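Long-range contacts in 2-oxoglutarate (2OG) and Fe(II)-dependent oxygenase superfamily protein (Arabidopsis thaliana, PDB 6KWA), which probably oxidises the auxin indole-3-acetic acid irreversibly to inactive 2-oxoindole-3-acetic acid, as a 2-oxoglutarate- and iron-dependent dioxygenase of plant hormone catabolism: residues V48-F52 and R150-Y154; V65-Y71 and A83-Y87; L40-M44 and I111-Y115; V58-T63 and F98-E103. All blocks are in the same frame, centred on the assembly; numbering follows the deposited sequence.

Contact 1. Residues V48-F52 and R150-Y154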
loop_
_atom_site.group_PDB
_atom_site.type_symbol
_atom_site.label_atom_id
_atom_site.label_comp_id
_atom_site.label_asym_id
_atom_site.label_seq_id
_atom_site.Cartn_x
_atom_site.Cartn_y
_atom_site.Cartn_z
ATOM N N VAL A 48 7.196 -13.631 5.219
ATOM C CA VAL A 48 7.756 -12.342 5.609
ATOM C C VAL A 48 8.517 -12.403 6.932
ATOM O O VAL A 48 9.616 -11.865 7.062
ATOM C CB VAL A 48 6.656 -11.262 5.747
ATOM C CG1 VAL A 48 7.176 -10.066 6.562
ATOM C CG2 VAL A 48 6.148 -10.812 4.357
ATOM N N ILE A 49 7.895 -13.020 7.925
ATOM C CA ILE A 49 8.551 -13.226 9.192
ATOM C C ILE A 49 9.837 -14.012 8.948
ATOM O O ILE A 49 10.887 -13.699 9.508
ATOM C CB ILE A 49 7.629 -13.941 10.178
ATOM C CG1 ILE A 49 6.440 -13.035 10.504
ATOM C CG2 ILE A 49 8.374 -14.309 11.435
ATOM C CD1 ILE A 49 5.345 -13.704 11.351
ATOM N N ASP A 50 9.765 -15.012 8.081
ATOM C CA ASP A 50 10.932 -15.819 7.794
ATOM C C ASP A 50 12.008 -15.069 6.983
ATOM O O ASP A 50 13.206 -15.231 7.239
ATOM C CB ASP A 50 10.544 -17.086 7.041
ATOM C CG ASP A 50 11.628 -18.149 7.130
ATOM O OD1 ASP A 50 11.948 -18.534 8.276
ATOM O OD2 ASP A 50 12.190 -18.569 6.093
ATOM N N LEU A 51 11.603 -14.293 5.976
ATOM C CA LEU A 51 12.603 -13.557 5.201
ATOM C C LEU A 51 13.380 -12.604 6.111
ATOM O O LEU A 51 14.591 -12.442 5.944
ATOM C CB LEU A 51 11.963 -12.794 4.032
ATOM C CG LEU A 51 11.390 -13.715 2.958
ATOM C CD1 LEU A 51 10.838 -12.970 1.755
ATOM C CD2 LEU A 51 12.455 -14.729 2.507
ATOM N N PHE A 52 12.711 -12.016 7.106
ATOM C CA PHE A 52 13.394 -11.073 7.998
ATOM C C PHE A 52 14.376 -11.739 8.969
ATOM O O PHE A 52 15.195 -11.062 9.591
ATOM C CB PHE A 52 12.381 -10.260 8.800
ATOM C CG PHE A 52 11.864 -9.050 8.075
ATOM C CD1 PHE A 52 12.739 -8.033 7.693
ATOM C CD2 PHE A 52 10.515 -8.924 7.769
ATOM C CE1 PHE A 52 12.278 -6.900 7.025
ATOM C CE2 PHE A 52 10.047 -7.788 7.105
ATOM C CZ PHE A 52 10.930 -6.776 6.738
ATOM N N ARG A 150 6.750 -3.890 -0.765
ATOM C CA ARG A 150 7.583 -3.610 0.394
ATOM C C ARG A 150 7.055 -4.349 1.609
ATOM O O ARG A 150 5.870 -4.254 1.935
ATOM C CB ARG A 150 7.634 -2.105 0.691
ATOM C CG ARG A 150 8.779 -1.694 1.623
ATOM C CD ARG A 150 9.306 -0.283 1.338
ATOM N NE ARG A 150 10.490 0.050 2.130
ATOM C CZ ARG A 150 11.726 -0.353 1.817
ATOM N NH1 ARG A 150 11.922 -1.125 0.767
ATOM N NH2 ARG A 150 12.770 -0.016 2.564
ATOM N N ILE A 151 7.931 -5.060 2.309
ATOM C CA ILE A 151 7.498 -5.755 3.514
ATOM C C ILE A 151 8.234 -5.131 4.673
ATOM O O ILE A 151 9.409 -4.759 4.574
ATOM C CB ILE A 151 7.756 -7.259 3.454
ATOM C CG1 ILE A 151 9.240 -7.566 3.262
ATOM C CG2 ILE A 151 6.951 -7.880 2.314
ATOM C CD1 ILE A 151 9.537 -9.061 3.106
ATOM N N ASN A 152 7.536 -5.014 5.786
ATOM C CA ASN A 152 8.017 -4.211 6.870
ATOM C C ASN A 152 8.040 -5.002 8.164
ATOM O O ASN A 152 7.155 -5.824 8.381
ATOM C CB ASN A 152 7.099 -2.992 7.020
ATOM C CG ASN A 152 6.829 -2.297 5.676
ATOM O OD1 ASN A 152 7.712 -1.652 5.115
ATOM N ND2 ASN A 152 5.605 -2.442 5.157
ATOM N N LYS A 153 9.054 -4.752 9.005
ATOM C CA LYS A 153 9.146 -5.314 10.363
ATOM C C LYS A 153 9.288 -4.178 11.362
ATOM O O LYS A 153 10.282 -3.435 11.327
ATOM C CB LYS A 153 10.332 -6.270 10.496
ATOM C CG LYS A 153 10.575 -6.803 11.913
ATOM C CD LYS A 153 11.505 -8.027 11.920
ATOM C CE LYS A 153 12.217 -8.228 13.243
ATOM N NZ LYS A 153 12.818 -9.605 13.272
ATOM N N TYR A 154 8.293 -3.998 12.223
ATOM C CA TYR A 154 8.375 -2.939 13.238
ATOM C C TYR A 154 8.794 -3.554 14.553
ATOM O O TYR A 154 8.192 -4.550 14.984
ATOM C CB TYR A 154 7.031 -2.192 13.415
ATOM C CG TYR A 154 6.617 -1.545 12.156
ATOM C CD1 TYR A 154 7.022 -0.253 11.876
ATOM C CD2 TYR A 154 5.884 -2.245 11.203
ATOM C CE1 TYR A 154 6.691 0.335 10.695
ATOM C CE2 TYR A 154 5.552 -1.666 10.008
ATOM C CZ TYR A 154 5.951 -0.387 9.765
ATOM O OH TYR A 154 5.592 0.144 8.567
HETATM O O HOH W 1 15.242 -8.833 11.521
#
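F52 and K153 make the tight part of this contact between the end of helix 38-51 and strand 147-155. The CB of K153 sits over the centre of one face of the F52 ring, 3.7 Å from its centroid and only 8° off the ring normal. This is a CH-pi contact. K153 holds its CG anti to the backbone N (chi1 175°), and the rest of the chain is extended. It therefore runs back past the ring, and its CD lies 3.9 Å from CB of F52. The far edge of the ring meets the strand backbone: CZ of F52 is 3.3 Å from O of I151. Beside it, CG1 of I151 packs against CE2 of F52 at 3.9 Å. V48 and I151 meet tip to tip, CG2 to CG2, at 3.7 Å. L51 touches I151 more loosely, with 4.3 Å between the two CD1 atoms. With an alanine in place of F52, CB of K153 is likely to lose the ring face it lies on, and a gap to open beside I151. The other side is looser and polar. There a water bridges the two segments, donating to O of F52 and accepting from NZ of K153. N152 leaves the strand on the side away from the helix; its OD1 bonds to the Y81 hydroxyl and its ND2 to OG of S240. N152 and Y154 are seen to bind 2-oxoglutarate in this protein. The contact thus lays an N-terminal helix on the outer side of a double-stranded beta-helix strand that carries the co-substrate site on its other side.

Contact 2. Residues V65-Y71 and A83-Y87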
loop_
_atom_site.group_PDB
_atom_site.type_symbol
_atom_site.label_atom_id
_atom_site.label_comp_id
_atom_site.label_asym_id
_atom_site.label_seq_id
_atom_site.Cartn_x
_atom_site.Cartn_y
_atom_site.Cartn_z
ATOM N N VAL A 65 16.557 -0.529 -6.711
ATOM C CA VAL A 65 16.403 -0.374 -8.157
ATOM C C VAL A 65 15.913 1.059 -8.357
ATOM O O VAL A 65 16.567 1.852 -9.020
ATOM C CB VAL A 65 15.451 -1.422 -8.755
ATOM C CG1 VAL A 65 15.280 -1.209 -10.269
ATOM C CG2 VAL A 65 16.011 -2.830 -8.499
ATOM N N LEU A 66 14.760 1.389 -7.781
ATOM C CA LEU A 66 14.449 2.785 -7.457
ATOM C C LEU A 66 15.067 3.048 -6.115
ATOM O O LEU A 66 15.312 2.098 -5.364
ATOM C CB LEU A 66 12.950 3.073 -7.413
ATOM C CG LEU A 66 12.379 3.901 -8.565
ATOM C CD1 LEU A 66 12.651 3.247 -9.914
ATOM C CD2 LEU A 66 10.889 4.171 -8.348
ATOM N N LEU A 67 15.363 4.308 -5.812
ATOM C CA LEU A 67 15.973 4.604 -4.523
ATOM C C LEU A 67 15.002 4.251 -3.406
ATOM O O LEU A 67 13.852 4.684 -3.424
ATOM C CB LEU A 67 16.400 6.066 -4.416
ATOM C CG LEU A 67 17.341 6.230 -3.222
ATOM C CD1 LEU A 67 18.532 5.288 -3.419
ATOM C CD2 LEU A 67 17.820 7.656 -3.061
ATOM N N GLY A 68 15.480 3.497 -2.420
ATOM C CA GLY A 68 14.650 3.075 -1.305
ATOM C C GLY A 68 13.803 1.834 -1.548
ATOM O O GLY A 68 13.063 1.416 -0.663
ATOM N N SER A 69 13.900 1.226 -2.728
ATOM C CA SER A 69 13.039 0.088 -3.015
ATOM C C SER A 69 13.554 -1.188 -2.383
ATOM O O SER A 69 12.813 -2.152 -2.266
ATOM C CB SER A 69 12.877 -0.133 -4.518
ATOM O OG SER A 69 13.909 -0.933 -5.064
ATOM N N GLY A 70 14.833 -1.195 -2.012
ATOM C CA GLY A 70 15.472 -2.366 -1.436
ATOM C C GLY A 70 15.509 -2.382 0.079
ATOM O O GLY A 70 14.673 -1.777 0.736
ATOM N N TYR A 71 16.509 -3.071 0.629
ATOM C CA TYR A 71 16.609 -3.263 2.069
ATOM C C TYR A 71 16.930 -2.013 2.853
ATOM O O TYR A 71 17.756 -1.211 2.434
ATOM C CB TYR A 71 17.689 -4.303 2.361
ATOM C CG TYR A 71 17.880 -4.596 3.832
ATOM C CD1 TYR A 71 16.827 -5.022 4.612
ATOM C CD2 TYR A 71 19.126 -4.465 4.434
ATOM C CE1 TYR A 71 16.996 -5.311 5.946
ATOM C CE2 TYR A 71 19.307 -4.761 5.777
ATOM C CZ TYR A 71 18.243 -5.179 6.520
ATOM O OH TYR A 71 18.412 -5.466 7.849
ATOM N N ALA A 83 12.960 -3.031 6.624
ATOM C CA ALA A 83 12.159 -3.264 5.443
ATOM C C ALA A 83 12.942 -3.902 4.323
ATOM O O ALA A 83 14.147 -3.665 4.174
ATOM C CB ALA A 83 11.518 -1.936 4.963
ATOM N N LEU A 84 12.221 -4.694 3.529
ATOM C CA LEU A 84 12.708 -5.302 2.309
ATOM C C LEU A 84 11.717 -4.983 1.194
ATOM O O LEU A 84 10.539 -4.716 1.451
ATOM C CB LEU A 84 12.857 -6.830 2.449
ATOM C CG LEU A 84 13.896 -7.439 3.390
ATOM C CD1 LEU A 84 13.387 -8.715 4.026
ATOM C CD2 LEU A 84 15.133 -7.745 2.558
ATOM N N GLY A 85 12.166 -5.021 -0.052
ATOM C CA GLY A 85 11.214 -4.821 -1.120
ATOM C C GLY A 85 11.746 -4.935 -2.516
ATOM O O GLY A 85 12.948 -5.103 -2.747
ATOM N N LEU A 86 10.833 -4.824 -3.471
ATOM C CA LEU A 86 11.204 -5.000 -4.862
ATOM C C LEU A 86 10.370 -4.072 -5.704
ATOM O O LEU A 86 9.207 -3.792 -5.395
ATOM C CB LEU A 86 11.045 -6.465 -5.297
ATOM C CG LEU A 86 9.681 -7.126 -5.458
ATOM C CD1 LEU A 86 9.224 -7.103 -6.887
ATOM C CD2 LEU A 86 9.672 -8.529 -4.948
ATOM N N TYR A 87 11.025 -3.545 -6.726
ATOM C CA TYR A 87 10.427 -2.677 -7.699
ATOM C C TYR A 87 9.877 -3.494 -8.875
ATOM O O TYR A 87 10.444 -4.528 -9.254
ATOM C CB TYR A 87 11.479 -1.671 -8.156
ATOM C CG TYR A 87 11.041 -0.792 -9.282
ATOM C CD1 TYR A 87 10.307 0.348 -9.031
ATOM C CD2 TYR A 87 11.352 -1.103 -10.599
ATOM C CE1 TYR A 87 9.899 1.167 -10.053
ATOM C CE2 TYR A 87 10.940 -0.291 -11.635
ATOM C CZ TYR A 87 10.218 0.848 -11.356
ATOM O OH TYR A 87 9.805 1.662 -12.386
#
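The loop backbone of S69-Y71 runs close along strand 83-87, with the CA atoms of Y71 and L84 4.4 Å apart, yet no ladder hydrogen bonds join them. Instead CA of Y71 points its hydrogen at O of A83, at 3.3 Å. S69 sets its carbonyl over G85, and a side chain on G85 would meet that oxygen. Before this, L66 to S69 form a type II turn, with G68 at the positive phi such a turn favours. OG of S69 accepts from N of V65 at 3.1 Å, which ties the last residue of the turn to V65, just before it. The largest side-chain contact is made by Y87. CD1 of L66 lies over one face of the Y87 ring, 3.8 Å from the centroid and offset toward the rim. The V65 and Y87 side chains cross at about a right angle, with CG1 of V65 3.9 Å from CD2 of Y87. A serine at Y87 would probably strip L66 and V65 of their apolar partner and leave the turn less firmly seated. At the other end, Y71 turns its ring away from its own N (chi1 180°), bringing CD1 to 3.8 Å from CD2 of L84. The Y71 hydroxyl bonds to E82, and R150 of the next strand to O of G70. The arrangement is a loop laid along the outermost strand, 81-87, of the major sheet in the dioxygenase fold.

Contact 3. Residues L40-M44 and I111-Y115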
loop_
_atom_site.group_PDB
_atom_site.type_symbol
_atom_site.label_atom_id
_atom_site.label_comp_id
_atom_site.label_asym_id
_atom_site.label_seq_id
_atom_site.Cartn_x
_atom_site.Cartn_y
_atom_site.Cartn_z
ATOM N N LEU A 40 -3.311 -17.659 1.169
ATOM C CA LEU A 40 -2.178 -17.040 0.484
ATOM C C LEU A 40 -1.661 -15.825 1.270
ATOM O O LEU A 40 -0.453 -15.601 1.382
ATOM C CB LEU A 40 -2.572 -16.610 -0.926
ATOM C CG LEU A 40 -1.492 -15.844 -1.693
ATOM C CD1 LEU A 40 -0.199 -16.650 -1.763
ATOM C CD2 LEU A 40 -1.989 -15.427 -3.067
ATOM N N MET A 41 -2.581 -15.043 1.817
ATOM C CA MET A 41 -2.199 -13.897 2.622
ATOM C C MET A 41 -1.476 -14.361 3.885
ATOM O O MET A 41 -0.454 -13.793 4.269
ATOM C CB MET A 41 -3.439 -13.080 2.988
ATOM C CG MET A 41 -3.996 -12.263 1.811
ATOM S SD MET A 41 -5.542 -11.436 2.227
ATOM C CE MET A 41 -5.163 -10.532 3.730
ATOM N N ALA A 42 -1.984 -15.418 4.519
ATOM C CA ALA A 42 -1.358 -15.898 5.751
ATOM C C ALA A 42 -0.005 -16.487 5.427
ATOM O O ALA A 42 0.964 -16.291 6.162
ATOM C CB ALA A 42 -2.240 -16.900 6.462
ATOM N N GLU A 43 0.079 -17.170 4.294
ATOM C CA GLU A 43 1.342 -17.764 3.868
ATOM C C GLU A 43 2.350 -16.665 3.537
ATOM O O GLU A 43 3.579 -16.834 3.710
ATOM C CB GLU A 43 1.131 -18.702 2.659
ATOM C CG GLU A 43 0.615 -20.060 3.128
ATOM C CD GLU A 43 -0.064 -20.862 2.054
ATOM O OE1 GLU A 43 -0.030 -20.464 0.868
ATOM O OE2 GLU A 43 -0.692 -21.877 2.412
ATOM N N MET A 44 1.850 -15.553 3.009
ATOM C CA MET A 44 2.739 -14.442 2.712
ATOM C C MET A 44 3.297 -13.865 4.007
ATOM O O MET A 44 4.498 -13.602 4.102
ATOM C CB MET A 44 2.033 -13.361 1.887
ATOM C CG MET A 44 2.965 -12.221 1.469
ATOM S SD MET A 44 4.201 -12.701 0.258
ATOM C CE MET A 44 5.701 -12.088 1.000
ATOM N N ILE A 111 4.786 -18.657 -3.264
ATOM C CA ILE A 111 3.896 -17.821 -2.470
ATOM C C ILE A 111 3.992 -16.358 -2.903
ATOM O O ILE A 111 2.986 -15.669 -3.073
ATOM C CB ILE A 111 4.204 -17.963 -0.980
ATOM C CG1 ILE A 111 3.838 -19.387 -0.535
ATOM C CG2 ILE A 111 3.454 -16.895 -0.164
ATOM C CD1 ILE A 111 4.328 -19.742 0.850
ATOM N N MET A 112 5.220 -15.910 -3.100
ATOM C CA MET A 112 5.509 -14.549 -3.471
ATOM C C MET A 112 4.951 -14.240 -4.863
ATOM O O MET A 112 4.370 -13.182 -5.108
ATOM C CB MET A 112 7.021 -14.330 -3.450
ATOM C CG MET A 112 7.451 -12.906 -3.318
ATOM S SD MET A 112 7.910 -12.571 -1.624
ATOM C CE MET A 112 8.915 -14.008 -1.263
ATOM N N VAL A 113 5.143 -15.176 -5.769
ATOM C CA VAL A 113 4.728 -15.008 -7.151
ATOM C C VAL A 113 3.209 -14.905 -7.245
ATOM O O VAL A 113 2.676 -14.070 -7.983
ATOM C CB VAL A 113 5.275 -16.177 -8.022
ATOM C CG1 VAL A 113 4.550 -16.281 -9.388
ATOM C CG2 VAL A 113 6.764 -16.005 -8.203
ATOM N N LYS A 114 2.522 -15.735 -6.464
ATOM C CA LYS A 114 1.071 -15.764 -6.472
ATOM C C LYS A 114 0.477 -14.573 -5.669
ATOM O O LYS A 114 -0.601 -14.072 -6.003
ATOM C CB LYS A 114 0.578 -17.113 -5.943
ATOM C CG LYS A 114 0.877 -18.289 -6.894
ATOM C CD LYS A 114 0.790 -17.869 -8.387
ATOM C CE LYS A 114 1.539 -18.849 -9.338
ATOM N NZ LYS A 114 1.218 -18.683 -10.792
ATOM N N TYR A 115 1.142 -14.165 -4.588
ATOM C CA TYR A 115 0.749 -12.965 -3.850
ATOM C C TYR A 115 0.887 -11.706 -4.708
ATOM O O TYR A 115 -0.018 -10.874 -4.759
ATOM C CB TYR A 115 1.595 -12.796 -2.600
ATOM C CG TYR A 115 1.088 -11.721 -1.675
ATOM C CD1 TYR A 115 0.158 -12.022 -0.689
ATOM C CD2 TYR A 115 1.535 -10.405 -1.780
ATOM C CE1 TYR A 115 -0.299 -11.034 0.187
ATOM C CE2 TYR A 115 1.077 -9.426 -0.926
ATOM C CZ TYR A 115 0.169 -9.744 0.052
ATOM O OH TYR A 115 -0.281 -8.771 0.899
#
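M44 and Y115 form the aromatic part of this helix-helix contact. The CG of M44 lies over the centre of one face of the Y115 ring, 3.6 Å from the centroid, as a CH-pi contact. SD of M44 follows over the same face, 4.2 Å from the ring centroid, a Met-aromatic contact. The two side chains cross at about a right angle. With chi1 at -176°, CG of M44 points opposite its own main-chain nitrogen; bends at chi2 and chi3 then carry the sulfur across the ring toward CB of Y115. The edge of the ring is met by CA of M41. Among the apolar contacts, CE of M44 reaches SD of M112 at 3.5 Å. I111 packs its CD1 on CB of E43 at 3.8 Å, while its CG2 lies against the backbone of M44. L40 rests on the other helix's backbone: CD1 is 3.6 Å from O of I111 and CD2 is 3.5 Å from O of K114. The polar ties lie outside the pair. The Y115 hydroxyl bonds to Q179, and the same glutamine bonds to O of M41, which links both helices to one residue of strand 175-179. M44 and Y115 also touch F149 and I241 of the major sheet. The two short axes pass 9.7 Å apart at 130°. This is an oblique, roughly antiparallel helix pair packed on the major sheet of the double-stranded beta-helix fold.

Contact 4. Residues V58-T63 and F98-E103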
loop_
_atom_site.group_PDB
_atom_site.type_symbol
_atom_site.label_atom_id
_atom_site.label_comp_id
_atom_site.label_asym_id
_atom_site.label_seq_id
_atom_site.Cartn_x
_atom_site.Cartn_y
_atom_site.Cartn_z
ATOM N N VAL A 58 22.754 -11.568 3.849
ATOM C CA VAL A 58 21.809 -11.942 2.807
ATOM C C VAL A 58 20.818 -10.775 2.539
ATOM O O VAL A 58 20.617 -10.366 1.386
ATOM C CB VAL A 58 21.006 -13.201 3.193
ATOM C CG1 VAL A 58 19.876 -13.452 2.177
ATOM C CG2 VAL A 58 21.924 -14.428 3.297
ATOM N N LYS A 59 20.246 -10.205 3.600
ATOM C CA LYS A 59 19.274 -9.118 3.434
ATOM C C LYS A 59 19.852 -7.920 2.708
ATOM O O LYS A 59 19.171 -7.329 1.873
ATOM C CB LYS A 59 18.714 -8.687 4.779
ATOM C CG LYS A 59 17.821 -9.749 5.400
ATOM C CD LYS A 59 17.078 -9.258 6.645
ATOM C CE LYS A 59 17.953 -9.230 7.907
ATOM N NZ LYS A 59 17.095 -9.055 9.146
ATOM N N VAL A 60 21.123 -7.608 2.960
ATOM C CA VAL A 60 21.760 -6.436 2.340
ATOM C C VAL A 60 21.905 -6.616 0.830
ATOM O O VAL A 60 22.129 -5.640 0.092
ATOM C CB VAL A 60 23.152 -6.133 2.977
ATOM C CG1 VAL A 60 23.739 -4.826 2.441
ATOM C CG2 VAL A 60 23.031 -6.017 4.494
ATOM N N ARG A 61 21.754 -7.859 0.373
ATOM C CA ARG A 61 21.764 -8.193 -1.053
ATOM C C ARG A 61 20.474 -7.718 -1.767
ATOM O O ARG A 61 20.425 -7.650 -3.003
ATOM C CB ARG A 61 21.954 -9.704 -1.220
ATOM C CG ARG A 61 23.387 -10.183 -1.007
ATOM C CD ARG A 61 23.498 -11.711 -0.763
ATOM N NE ARG A 61 22.674 -12.559 -1.622
ATOM C CZ ARG A 61 22.618 -13.889 -1.508
ATOM N NH1 ARG A 61 21.851 -14.594 -2.330
ATOM N NH2 ARG A 61 23.351 -14.517 -0.583
ATOM N N ASN A 62 19.442 -7.383 -0.991
ATOM C CA ASN A 62 18.221 -6.776 -1.538
ATOM C C ASN A 62 18.531 -5.332 -1.902
ATOM O O ASN A 62 18.310 -4.409 -1.131
ATOM C CB ASN A 62 17.062 -6.873 -0.529
ATOM C CG ASN A 62 15.751 -6.241 -1.034
ATOM O OD1 ASN A 62 15.084 -5.527 -0.287
ATOM N ND2 ASN A 62 15.375 -6.516 -2.284
ATOM N N THR A 63 19.028 -5.142 -3.118
ATOM C CA THR A 63 19.570 -3.857 -3.508
ATOM C C THR A 63 18.496 -2.979 -4.135
ATOM O O THR A 63 17.517 -3.469 -4.681
ATOM C CB THR A 63 20.741 -4.033 -4.499
ATOM O OG1 THR A 63 21.201 -2.747 -4.921
ATOM C CG2 THR A 63 20.293 -4.786 -5.706
ATOM N N PHE A 98 14.281 -10.921 -6.593
ATOM C CA PHE A 98 14.119 -10.715 -5.175
ATOM C C PHE A 98 14.233 -12.056 -4.428
ATOM O O PHE A 98 14.918 -12.163 -3.418
ATOM C CB PHE A 98 12.775 -10.042 -4.922
ATOM C CG PHE A 98 12.464 -9.808 -3.479
ATOM C CD1 PHE A 98 12.947 -8.680 -2.828
ATOM C CD2 PHE A 98 11.656 -10.689 -2.776
ATOM C CE1 PHE A 98 12.652 -8.455 -1.487
ATOM C CE2 PHE A 98 11.359 -10.463 -1.436
ATOM C CZ PHE A 98 11.856 -9.345 -0.798
ATOM N N CYS A 99 13.570 -13.085 -4.935
ATOM C CA CYS A 99 13.629 -14.398 -4.302
ATOM C C CYS A 99 15.042 -15.016 -4.368
ATOM O O CYS A 99 15.490 -15.668 -3.418
ATOM C CB CYS A 99 12.594 -15.324 -4.923
ATOM S SG CYS A 99 10.910 -14.883 -4.442
ATOM N N ASP A 100 15.737 -14.791 -5.478
ATOM C CA ASP A 100 17.137 -15.191 -5.588
ATOM C C ASP A 100 17.949 -14.529 -4.486
ATOM O O ASP A 100 18.633 -15.228 -3.735
ATOM C CB ASP A 100 17.706 -14.845 -6.967
ATOM C CG ASP A 100 16.997 -15.597 -8.097
ATOM O OD1 ASP A 100 16.271 -16.578 -7.798
ATOM O OD2 ASP A 100 17.177 -15.227 -9.281
ATOM N N GLN A 101 17.840 -13.195 -4.377
ATOM C CA GLN A 101 18.578 -12.387 -3.395
ATOM C C GLN A 101 18.361 -12.847 -1.946
ATOM O O GLN A 101 19.289 -12.832 -1.139
ATOM C CB GLN A 101 18.210 -10.885 -3.509
ATOM C CG GLN A 101 18.698 -10.176 -4.790
ATOM C CD GLN A 101 18.178 -8.740 -4.946
ATOM O OE1 GLN A 101 17.252 -8.313 -4.261
ATOM N NE2 GLN A 101 18.768 -7.999 -5.864
ATOM N N LEU A 102 17.133 -13.224 -1.605
ATOM C CA LEU A 102 16.809 -13.542 -0.214
ATOM C C LEU A 102 16.853 -15.032 0.074
ATOM O O LEU A 102 16.496 -15.469 1.188
ATOM C CB LEU A 102 15.431 -13.001 0.142
ATOM C CG LEU A 102 15.341 -11.574 0.655
ATOM C CD1 LEU A 102 16.165 -11.370 1.912
ATOM C CD2 LEU A 102 15.767 -10.630 -0.430
ATOM N N GLU A 103 17.282 -15.796 -0.933
ATOM C CA GLU A 103 17.372 -17.250 -0.840
ATOM C C GLU A 103 16.041 -17.783 -0.379
ATOM O O GLU A 103 15.938 -18.509 0.619
ATOM C CB GLU A 103 18.480 -17.687 0.106
ATOM C CG GLU A 103 19.814 -17.126 -0.324
ATOM C CD GLU A 103 20.922 -17.392 0.678
ATOM O OE1 GLU A 103 20.622 -17.857 1.807
ATOM O OE2 GLU A 103 22.090 -17.101 0.328
#
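R61 and E103 meet at about a right angle, with the guanidinium and carboxylate planes 67° apart. NH2 of R61 donates to OE2 of E103 at 3.0 Å in a salt bridge. The bond is bent, and OE2 is approached from above the carboxylate plane. O of Q101 lies over one face of the guanidinium, where the arginine crosses the end of helix 92-101. E103 has positive phi and closes that helix with a Schellman motif; its side chain leaves the backbone toward the 58-63 segment. V58 touches the same helix end, with CG1 3.4 Å from O of Q101 and CG2 near the E103 carboxylate. N62 and Q101 also cross at about a right angle, their amide planes 69° apart. ND2 of N62 donates to OE1 of Q101 at 3.3 Å. The bond is long but almost straight (176°), and it lies in the amide plane of N62. Q101 has an extended chain beyond CG, and its CD passes 3.2 Å from O of R61. The N62 amide stands nearly perpendicular to the F98 ring, with ND2 at the ring edge, 3.3 Å from CD1 of F98. CD2 of L102 lies 4.0 Å from CB of N62, and over one face of the F98 ring, toward its rim. N62 also gives ND2 to O of G85, and K59 forms a salt bridge with E82. D100 pairs with R109 of helix 106-133. The turn K59-N62, which overlaps helix 56-59 at K59, is thus held between the C-terminal end of helix 92-101 and edge strand 81-87.

Contacts 1, 2 and 4 lie close together, with centres 11 to 13 Å apart. Contact 3 is 13 Å from contact 1 and 18 to 19 Å from contacts 4 and 2. Contacts 1 and 3 share helix 38-51. Contacts 1 and 2 use neighbouring strands of the major sheet, 147-155 and 81-87. Along the chain, contact 2 is nested inside contact 4, and contact 4 inside both others, while contacts 1 and 3 cross. K59 bonds to O of F52, and M112 touches L51, F98 and C99. The N-terminal helix 38-51 and the loop after helix 56-59 are thus packed against the major sheet, whose strand 147-155 carries two 2-oxoglutarate-binding residues.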